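Local coordinates for beta-glucanase (Podospora anserina, PDB 4LE4), which probably hydrolyses beta-linked glucans as a member of glycoside hydrolase family 131, and is crystallised here with cellotriose, at residues I64-T69 and V207-L212; G74-R79 and E211-G216; T111-Q116 and Y217-E222. All blocks are in the same frame, centred on the assembly; numbering follows the deposited sequence.

In the fold
From the N terminus, the chain leaves strand 61-66 through 64-69, enters strand 78-84 by way of 74-79 and strand 115-120 through 111-116, before any of the three partner segments is reached. Contact 1 closes the first long loop, where 207-212 returns to 64-69. Contact 2 follows at once, sharing E211 and L212 with contact 1, and contact 3 ends last, at 217-222. Contacts 1 and 2 thus end on the same stretch, and contact 3 crosses both. Contact 1 packs one sheet of the sandwich on the other; contact 2 pairs neighbouring strands within the second sheet; contact 3 ties that sheet to the loop leading into strand 222-233 of the first.

Contact 1: residues I64-T69 and V207-L212; sequences ITLDNT and VGVLEL
L66 reaches from strand 61-66 onto V209 and E211, and its two methyls make the densest part of the contact. CD1 of L66 lies 3.8 Å from CB of E211 and 4.2 Å from CG1 of V209, while CD2 of L66 rests 4.1 Å from the carbonyl O of V209. The L66 side chain crosses that of E211 obliquely and meets it chiefly at CB; the carboxylate beyond turns to R78. I64, two residues earlier on the same side of the strand, touches more lightly. Its chi2 of 180° extends CD1 toward the corner at G208, where the chain turns between V207 and V209, 4.1 Å from CA of G208. A side chain at G208 would run into the carbonyl O of V207, so the bare CA suits this bend. This is sheet-on-sheet packing in the beta-sandwich, or jelly roll, of the concanavalin clan: the short touching parts, 64-66 and 207-211, run 21° apart, and the bonding of each goes to its own sheet, I64 to F224 and L66 to E222 on one side, G208 to A118 on the other. I64, L66, V209 and E211 are all buried. Past L66 the packing ends: D67, N68 and T69 swing off 207-212 into a loop with N68 at the surface. There the order is local. OD1 of D67 takes the backbone N of T69 at 2.7 Å in an Asx turn, the donor lying well above the carboxylate plane, and receives OG1 of T69 at 2.6 Å on its syn lone pair. Y43 and S38 also bond to that hydroxyl.

Contact 2: residues G74-R79 and E211-G216; sequences GQNMRR and ELPRSG
R78 and E211 face each other as an antiparallel hydrogen-bonded pair, joined by two backbone bonds and a salt bridge. The backbone N of R78 gives to O of E211 at 3.0 Å, and the N of E211 returns a bond to O of R78 at 2.8 Å. Within 74-79, NH1 of R79 gives a 2.9 Å bond to OE1 of Q75, meeting a carbonyl lone pair in the plane of both groups and joining the start of the strand to the loop before it. Electrostatic contact follows from the R78 and E211 side chains, which leave the same face of the sheet and run side by side. The arginine chain bends at chi3 (93°), which turns NE out of the line of the chain, and the guanidinium ends nearly coplanar with the carboxylate, the planes 13° apart. NH1 of R78 is 2.8 Å from OE1 of E211 at the guanidinium edge, although the position of that oxygen is less certain. The same group also bonds to the carbonyl oxygens of S220, through NH1, and D67, through NH2; a leucine in place of R78 would probably leave those two carbonyls and the E211 carboxylate without this partner. Packing continues beside the pair, with CA of M77 3.4 Å from O of E211, and outward at P213, whose CD lies 3.6 Å from O of N76. Such pairing belongs to the antiparallel sheets of a jelly-roll sandwich: strand 209-211 lies between 78-84 and 115-120, and its bonding to 78-84 stops here as the chain leaves through P213.

Contact 3: residues T111-Q116 and Y217-E222; sequences TTREHQ and YPDSNE
H115 and E222 both set CG anti to the carbonyl carbon (chi1 -66° in each), beside the backbone N; the extended E222 then meets the ring tip to tip, its carboxylate plane turned 44° from the ring. NE2 of H115 donates a nearly straight 2.6 Å bond (167°) to the syn lone pair of OE1 of E222. On the other ring nitrogen, ND1 of H115 makes a weak 2.9 Å bond to O of R113, which would help to fix the ring's rotation. A histidine-carboxylate bond of this kind here spans the jelly-roll sandwich, H115 starting strand 115-120 of one sheet and E222 starting strand 222-233 of the other. R113, bent at chi3, carries the loop side. NH1 of R113 meets OD1 of D219 at 2.8 Å, nearly along its C-O axis, in a salt bridge that NH2 of R113 supports weakly at 3.3 Å. OD2 of D219 is taken up by Y71, and NE of R113 by O of L212. A water links NH1 of R113 to O of P218. Farther out, T112 makes a CH-pi contact with Y217, their side chains crossing at about a right angle: CB of T112 stands over the centre of one ring face, 3.8 Å from the Y217 centroid, with OG1 of T112 3.5 Å from CD1 of Y217.

Contact 1: residues I64-T69 and V207-L212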
loop_
_atom_site.group_PDB
_atom_site.type_symbol
_atom_site.label_atom_id
_atom_site.label_comp_id
_atom_site.label_asym_id
_atom_site.label_seq_id
_atom_site.Cartn_x
_atom_site.Cartn_y
_atom_site.Cartn_z
ATOM N N ILE A 64 -6.597 5.702 5.211
ATOM C CA ILE A 64 -5.507 6.636 4.988
ATOM C C ILE A 64 -6.107 7.755 4.151
ATOM O O ILE A 64 -6.732 7.523 3.120
ATOM C CB ILE A 64 -4.307 5.930 4.283
ATOM C CG1 ILE A 64 -3.635 5.012 5.316
ATOM C CG2 ILE A 64 -3.297 6.966 3.785
ATOM C CD1 ILE A 64 -2.432 4.227 4.813
ATOM N N THR A 65 -5.934 8.965 4.639
ATOM C CA THR A 65 -6.529 10.146 4.023
ATOM C C THR A 65 -5.578 11.228 3.528
ATOM O O THR A 65 -4.609 11.570 4.192
ATOM C CB THR A 65 -7.467 10.811 5.065
ATOM O OG1 THR A 65 -8.525 9.893 5.386
ATOM C CG2 THR A 65 -8.045 12.118 4.541
ATOM N N LEU A 66 -5.887 11.777 2.366
ATOM C CA LEU A 66 -5.132 12.898 1.850
ATOM C C LEU A 66 -6.135 14.029 1.965
ATOM O O LEU A 66 -7.271 13.902 1.477
ATOM C CB LEU A 66 -4.803 12.741 0.375
ATOM C CG LEU A 66 -3.859 11.603 0.002
ATOM C CD1 LEU A 66 -3.653 11.554 -1.542
ATOM C CD2 LEU A 66 -2.543 11.867 0.710
ATOM N N ASP A 67 -5.742 15.112 2.617
ATOM C CA ASP A 67 -6.645 16.259 2.710
ATOM C C ASP A 67 -5.879 17.490 2.270
ATOM O O ASP A 67 -4.805 17.354 1.717
ATOM C CB ASP A 67 -7.235 16.406 4.122
ATOM C CG ASP A 67 -6.209 16.826 5.190
ATOM O OD1 ASP A 67 -5.062 17.209 4.869
ATOM O OD2 ASP A 67 -6.587 16.786 6.391
ATOM N N ASN A 68 -6.404 18.694 2.515
ATOM C CA ASN A 68 -5.707 19.883 2.053
ATOM C C ASN A 68 -4.367 20.157 2.697
ATOM O O ASN A 68 -3.586 20.966 2.184
ATOM C CB ASN A 68 -6.581 21.127 2.198
ATOM C CG ASN A 68 -7.827 21.061 1.348
ATOM O OD1 ASN A 68 -7.776 20.706 0.162
ATOM N ND2 ASN A 68 -8.967 21.414 1.945
ATOM N N THR A 69 -4.072 19.473 3.801
ATOM C CA THR A 69 -2.811 19.697 4.513
ATOM C C THR A 69 -1.787 18.556 4.347
ATOM O O THR A 69 -0.722 18.584 4.961
ATOM C CB THR A 69 -3.067 19.814 6.012
ATOM O OG1 THR A 69 -3.472 18.531 6.510
ATOM C CG2 THR A 69 -4.220 20.809 6.274
ATOM N N VAL A 207 3.961 2.371 2.520
ATOM C CA VAL A 207 2.601 1.861 2.659
ATOM C C VAL A 207 1.753 3.091 2.803
ATOM O O VAL A 207 1.692 3.728 3.868
ATOM C CB VAL A 207 2.459 0.987 3.911
ATOM C CG1 VAL A 207 0.985 0.517 4.091
ATOM C CG2 VAL A 207 3.402 -0.191 3.783
ATOM N N GLY A 208 1.077 3.420 1.718
ATOM C CA GLY A 208 0.288 4.624 1.727
ATOM C C GLY A 208 0.156 5.128 0.316
ATOM O O GLY A 208 0.327 4.359 -0.631
ATOM N N VAL A 209 -0.097 6.426 0.179
ATOM C CA VAL A 209 -0.381 7.040 -1.107
ATOM C C VAL A 209 0.283 8.378 -1.341
ATOM O O VAL A 209 0.372 9.221 -0.459
ATOM C CB VAL A 209 -1.923 7.298 -1.260
ATOM C CG1 VAL A 209 -2.243 7.751 -2.733
ATOM C CG2 VAL A 209 -2.730 6.068 -0.875
ATOM N N LEU A 210 0.720 8.565 -2.580
ATOM C CA LEU A 210 1.331 9.803 -3.028
ATOM C C LEU A 210 0.462 10.225 -4.221
ATOM O O LEU A 210 0.134 9.401 -5.061
ATOM C CB LEU A 210 2.787 9.546 -3.462
ATOM C CG LEU A 210 3.682 10.694 -3.946
ATOM C CD1 LEU A 210 5.136 10.292 -3.909
ATOM C CD2 LEU A 210 3.288 11.038 -5.365
ATOM N N GLU A 211 0.049 11.495 -4.273
ATOM C CA GLU A 211 -0.773 11.955 -5.395
ATOM C C GLU A 211 -0.103 13.160 -6.055
ATOM O O GLU A 211 0.213 14.141 -5.385
ATOM C CB GLU A 211 -2.175 12.376 -4.921
ATOM C CG GLU A 211 -3.104 12.942 -6.027
ATOM C CD GLU A 211 -4.483 13.357 -5.498
ATOM O OE1 GLU A 211 -4.563 13.946 -4.408
ATOM O OE2 GLU A 211 -5.492 13.085 -6.164
ATOM N N LEU A 212 0.116 13.096 -7.361
ATOM C CA LEU A 212 0.747 14.224 -8.052
ATOM C C LEU A 212 -0.265 15.316 -8.355
ATOM O O LEU A 212 -1.446 15.045 -8.501
ATOM C CB LEU A 212 1.348 13.776 -9.383
ATOM C CG LEU A 212 2.483 12.743 -9.406
ATOM C CD1 LEU A 212 1.989 11.412 -8.893
ATOM C CD2 LEU A 212 2.960 12.565 -10.855
#

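Contact 2: residues G74-R79 and E211-G216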
loop_
_atom_site.group_PDB
_atom_site.type_symbol
_atom_site.label_atom_id
_atom_site.label_comp_id
_atom_site.label_asym_id
_atom_site.label_seq_id
_atom_site.Cartn_x
_atom_site.Cartn_y
_atom_site.Cartn_z
ATOM N N GLY A 74 7.567 20.504 2.409
ATOM C CA GLY A 74 7.490 21.494 1.352
ATOM C C GLY A 74 7.307 21.004 -0.078
ATOM O O GLY A 74 7.473 21.783 -1.014
ATOM N N GLN A 75 6.942 19.739 -0.269
ATOM C CA GLN A 75 6.730 19.204 -1.617
ATOM C C GLN A 75 5.348 19.569 -2.156
ATOM O O GLN A 75 4.443 19.894 -1.391
ATOM C CB GLN A 75 6.862 17.687 -1.608
ATOM C CG GLN A 75 8.128 17.215 -0.985
ATOM C CD GLN A 75 8.228 15.705 -0.942
ATOM O OE1 GLN A 75 7.233 14.995 -0.730
ATOM N NE2 GLN A 75 9.443 15.200 -1.115
ATOM N N ASN A 76 5.175 19.463 -3.470
ATOM C CA ASN A 76 3.905 19.805 -4.124
ATOM C C ASN A 76 3.011 18.597 -4.442
ATOM O O ASN A 76 1.971 18.734 -5.102
ATOM C CB ASN A 76 4.207 20.566 -5.405
ATOM C CG ASN A 76 5.257 19.878 -6.216
ATOM O OD1 ASN A 76 5.043 18.758 -6.705
ATOM N ND2 ASN A 76 6.423 20.526 -6.354
ATOM N N MET A 77 3.447 17.419 -4.012
ATOM C CA MET A 77 2.669 16.175 -4.164
ATOM C C MET A 77 2.030 15.935 -2.773
ATOM O O MET A 77 2.663 16.240 -1.755
ATOM C CB MET A 77 3.570 14.937 -4.429
ATOM C CG MET A 77 4.602 15.028 -5.532
ATOM S SD MET A 77 6.268 15.471 -4.966
ATOM C CE MET A 77 6.919 13.976 -4.413
ATOM N N ARG A 78 0.810 15.408 -2.717
ATOM C CA ARG A 78 0.176 15.088 -1.411
ATOM C C ARG A 78 0.626 13.676 -1.020
ATOM O O ARG A 78 0.681 12.783 -1.865
ATOM C CB ARG A 78 -1.350 15.043 -1.492
ATOM C CG ARG A 78 -1.994 16.247 -2.095
ATOM C CD ARG A 78 -3.369 15.839 -2.688
ATOM N NE ARG A 78 -4.312 16.085 -1.648
ATOM C CZ ARG A 78 -5.617 15.865 -1.654
ATOM N NH1 ARG A 78 -6.284 15.326 -2.687
ATOM N NH2 ARG A 78 -6.271 16.276 -0.583
ATOM N N ARG A 79 0.918 13.467 0.261
ATOM C CA ARG A 79 1.378 12.153 0.728
ATOM C C ARG A 79 0.975 11.845 2.160
ATOM O O ARG A 79 1.009 12.707 3.002
ATOM C CB ARG A 79 2.922 12.074 0.707
ATOM C CG ARG A 79 3.579 12.414 -0.621
ATOM C CD ARG A 79 5.074 12.558 -0.452
ATOM N NE ARG A 79 5.710 11.255 -0.371
ATOM C CZ ARG A 79 7.020 11.067 -0.505
ATOM N NH1 ARG A 79 7.825 12.107 -0.721
ATOM N NH2 ARG A 79 7.515 9.842 -0.418
ATOM N N GLU A 211 0.049 11.495 -4.273
ATOM C CA GLU A 211 -0.773 11.955 -5.395
ATOM C C GLU A 211 -0.103 13.160 -6.055
ATOM O O GLU A 211 0.213 14.141 -5.385
ATOM C CB GLU A 211 -2.175 12.376 -4.921
ATOM C CG GLU A 211 -3.104 12.942 -6.027
ATOM C CD GLU A 211 -4.483 13.357 -5.498
ATOM O OE1 GLU A 211 -4.563 13.946 -4.408
ATOM O OE2 GLU A 211 -5.492 13.085 -6.164
ATOM N N LEU A 212 0.116 13.096 -7.361
ATOM C CA LEU A 212 0.747 14.224 -8.052
ATOM C C LEU A 212 -0.265 15.316 -8.355
ATOM O O LEU A 212 -1.446 15.045 -8.501
ATOM C CB LEU A 212 1.348 13.776 -9.383
ATOM C CG LEU A 212 2.483 12.743 -9.406
ATOM C CD1 LEU A 212 1.989 11.412 -8.893
ATOM C CD2 LEU A 212 2.960 12.565 -10.855
ATOM N N PRO A 213 0.181 16.575 -8.431
ATOM C CA PRO A 213 -0.764 17.649 -8.750
ATOM C C PRO A 213 -1.001 17.596 -10.263
ATOM O O PRO A 213 -0.256 16.937 -10.990
ATOM C CB PRO A 213 0.000 18.909 -8.364
ATOM C CG PRO A 213 1.415 18.553 -8.758
ATOM C CD PRO A 213 1.547 17.104 -8.230
ATOM N N ARG A 214 -2.072 18.228 -10.721
ATOM C CA ARG A 214 -2.351 18.335 -12.150
ATOM C C ARG A 214 -3.056 19.665 -12.301
ATOM O O ARG A 214 -4.007 19.980 -11.582
ATOM C CB ARG A 214 -3.257 17.238 -12.701
ATOM C CG ARG A 214 -3.527 17.450 -14.223
ATOM C CD ARG A 214 -4.388 16.355 -14.883
ATOM N NE ARG A 214 -3.689 15.066 -14.966
ATOM C CZ ARG A 214 -2.772 14.764 -15.880
ATOM N NH1 ARG A 214 -2.446 15.660 -16.813
ATOM N NH2 ARG A 214 -2.152 13.580 -15.841
ATOM N N SER A 215 -2.542 20.456 -13.231
ATOM C CA SER A 215 -3.077 21.775 -13.496
ATOM C C SER A 215 -4.601 21.815 -13.614
ATOM O O SER A 215 -5.205 21.064 -14.378
ATOM C CB SER A 215 -2.430 22.314 -14.773
ATOM O OG SER A 215 -2.880 23.624 -15.002
ATOM N N GLY A 216 -5.211 22.691 -12.827
ATOM C CA GLY A 216 -6.652 22.849 -12.857
ATOM C C GLY A 216 -7.438 21.853 -12.019
ATOM O O GLY A 216 -8.656 21.741 -12.192
#

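Contact 3: residues T111-Q116 and Y217-E222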
loop_
_atom_site.group_PDB
_atom_site.type_symbol
_atom_site.label_atom_id
_atom_site.label_comp_id
_atom_site.label_asym_id
_atom_site.label_seq_id
_atom_site.Cartn_x
_atom_site.Cartn_y
_atom_site.Cartn_z
ATOM N N THR A 111 -9.686 10.729 -10.271
ATOM C CA THR A 111 -9.196 9.996 -11.440
ATOM C C THR A 111 -8.393 10.897 -12.402
ATOM O O THR A 111 -7.778 10.404 -13.342
ATOM C CB THR A 111 -10.331 9.352 -12.215
ATOM O OG1 THR A 111 -11.260 10.366 -12.620
ATOM C CG2 THR A 111 -11.039 8.273 -11.343
ATOM N N THR A 112 -8.395 12.205 -12.141
ATOM C CA THR A 112 -7.678 13.171 -12.978
ATOM C C THR A 112 -6.233 13.375 -12.555
ATOM O O THR A 112 -5.487 14.107 -13.218
ATOM C CB THR A 112 -8.357 14.548 -12.919
ATOM O OG1 THR A 112 -8.596 14.880 -11.537
ATOM C CG2 THR A 112 -9.660 14.535 -13.704
ATOM N N ARG A 113 -5.833 12.728 -11.458
ATOM C CA ARG A 113 -4.475 12.874 -10.943
ATOM C C ARG A 113 -3.798 11.550 -10.724
ATOM O O ARG A 113 -4.430 10.593 -10.303
ATOM C CB ARG A 113 -4.489 13.634 -9.621
ATOM C CG ARG A 113 -4.882 15.092 -9.834
ATOM C CD ARG A 113 -5.186 15.784 -8.525
ATOM N NE ARG A 113 -3.995 16.040 -7.732
ATOM C CZ ARG A 113 -4.037 16.715 -6.594
ATOM N NH1 ARG A 113 -5.204 17.177 -6.166
ATOM N NH2 ARG A 113 -2.942 16.915 -5.874
ATOM N N GLU A 114 -2.495 11.514 -10.973
ATOM C CA GLU A 114 -1.764 10.267 -10.792
ATOM C C GLU A 114 -1.531 9.967 -9.307
ATOM O O GLU A 114 -1.175 10.851 -8.535
ATOM C CB GLU A 114 -0.424 10.341 -11.527
ATOM C CG GLU A 114 0.520 9.160 -11.231
ATOM C CD GLU A 114 1.824 9.213 -12.064
ATOM O OE1 GLU A 114 1.920 10.008 -13.034
ATOM O OE2 GLU A 114 2.749 8.447 -11.755
ATOM N N HIS A 115 -1.745 8.708 -8.917
ATOM C CA HIS A 115 -1.496 8.282 -7.542
ATOM C C HIS A 115 -0.495 7.158 -7.650
ATOM O O HIS A 115 -0.574 6.359 -8.581
ATOM C CB HIS A 115 -2.755 7.710 -6.879
ATOM C CG HIS A 115 -3.841 8.723 -6.676
ATOM N ND1 HIS A 115 -4.546 9.280 -7.726
ATOM C CD2 HIS A 115 -4.358 9.260 -5.549
ATOM C CE1 HIS A 115 -5.455 10.116 -7.247
ATOM N NE2 HIS A 115 -5.361 10.122 -5.929
ATOM N N GLN A 116 0.444 7.143 -6.717
ATOM C CA GLN A 116 1.473 6.096 -6.616
ATOM C C GLN A 116 1.157 5.487 -5.242
ATOM O O GLN A 116 1.119 6.191 -4.250
ATOM C CB GLN A 116 2.857 6.730 -6.693
ATOM C CG GLN A 116 3.123 7.197 -8.159
ATOM C CD GLN A 116 4.245 8.202 -8.291
ATOM O OE1 GLN A 116 5.029 8.396 -7.370
ATOM N NE2 GLN A 116 4.332 8.847 -9.456
ATOM N N TYR A 217 -6.768 21.115 -11.127
ATOM C CA TYR A 217 -7.486 20.148 -10.293
ATOM C C TYR A 217 -7.163 20.398 -8.827
ATOM O O TYR A 217 -6.088 20.040 -8.327
ATOM C CB TYR A 217 -7.163 18.700 -10.750
ATOM C CG TYR A 217 -7.671 18.441 -12.153
ATOM C CD1 TYR A 217 -9.043 18.278 -12.402
ATOM C CD2 TYR A 217 -6.809 18.483 -13.240
ATOM C CE1 TYR A 217 -9.534 18.179 -13.698
ATOM C CE2 TYR A 217 -7.288 18.381 -14.552
ATOM C CZ TYR A 217 -8.658 18.235 -14.770
ATOM O OH TYR A 217 -9.142 18.181 -16.060
ATOM N N PRO A 218 -8.119 21.016 -8.102
ATOM C CA PRO A 218 -7.954 21.337 -6.688
ATOM C C PRO A 218 -8.048 20.114 -5.810
ATOM O O PRO A 218 -8.654 19.114 -6.208
ATOM C CB PRO A 218 -9.106 22.300 -6.433
ATOM C CG PRO A 218 -10.200 21.654 -7.205
ATOM C CD PRO A 218 -9.527 21.230 -8.510
ATOM N N ASP A 219 -7.441 20.203 -4.624
ATOM C CA ASP A 219 -7.483 19.129 -3.652
ATOM C C ASP A 219 -8.889 18.948 -3.079
ATOM O O ASP A 219 -9.617 19.924 -2.848
ATOM C CB ASP A 219 -6.544 19.406 -2.457
ATOM C CG ASP A 219 -5.083 19.394 -2.837
ATOM O OD1 ASP A 219 -4.747 18.765 -3.864
ATOM O OD2 ASP A 219 -4.268 20.009 -2.106
ATOM N N SER A 220 -9.266 17.691 -2.887
ATOM C CA SER A 220 -10.506 17.325 -2.239
ATOM C C SER A 220 -10.062 16.123 -1.402
ATOM O O SER A 220 -9.070 15.453 -1.725
ATOM C CB SER A 220 -11.585 16.903 -3.238
ATOM O OG SER A 220 -11.182 15.785 -4.016
ATOM N N ASN A 221 -10.779 15.847 -0.328
ATOM C CA ASN A 221 -10.406 14.733 0.518
ATOM C C ASN A 221 -10.514 13.423 -0.234
ATOM O O ASN A 221 -11.471 13.184 -0.968
ATOM C CB ASN A 221 -11.282 14.720 1.768
ATOM C CG ASN A 221 -10.880 15.798 2.766
ATOM O OD1 ASN A 221 -10.180 16.741 2.423
ATOM N ND2 ASN A 221 -11.328 15.659 4.007
ATOM N N GLU A 222 -9.502 12.580 -0.039
ATOM C CA GLU A 222 -9.430 11.269 -0.676
ATOM C C GLU A 222 -9.103 10.241 0.388
ATOM O O GLU A 222 -8.138 10.411 1.138
ATOM C CB GLU A 222 -8.349 11.271 -1.750
ATOM C CG GLU A 222 -8.703 12.194 -2.905
ATOM C CD GLU A 222 -7.645 12.232 -3.987
ATOM O OE1 GLU A 222 -6.884 11.252 -4.083
ATOM O OE2 GLU A 222 -7.584 13.232 -4.742
HETATM O O HOH W 1 -8.291 16.831 -7.182
#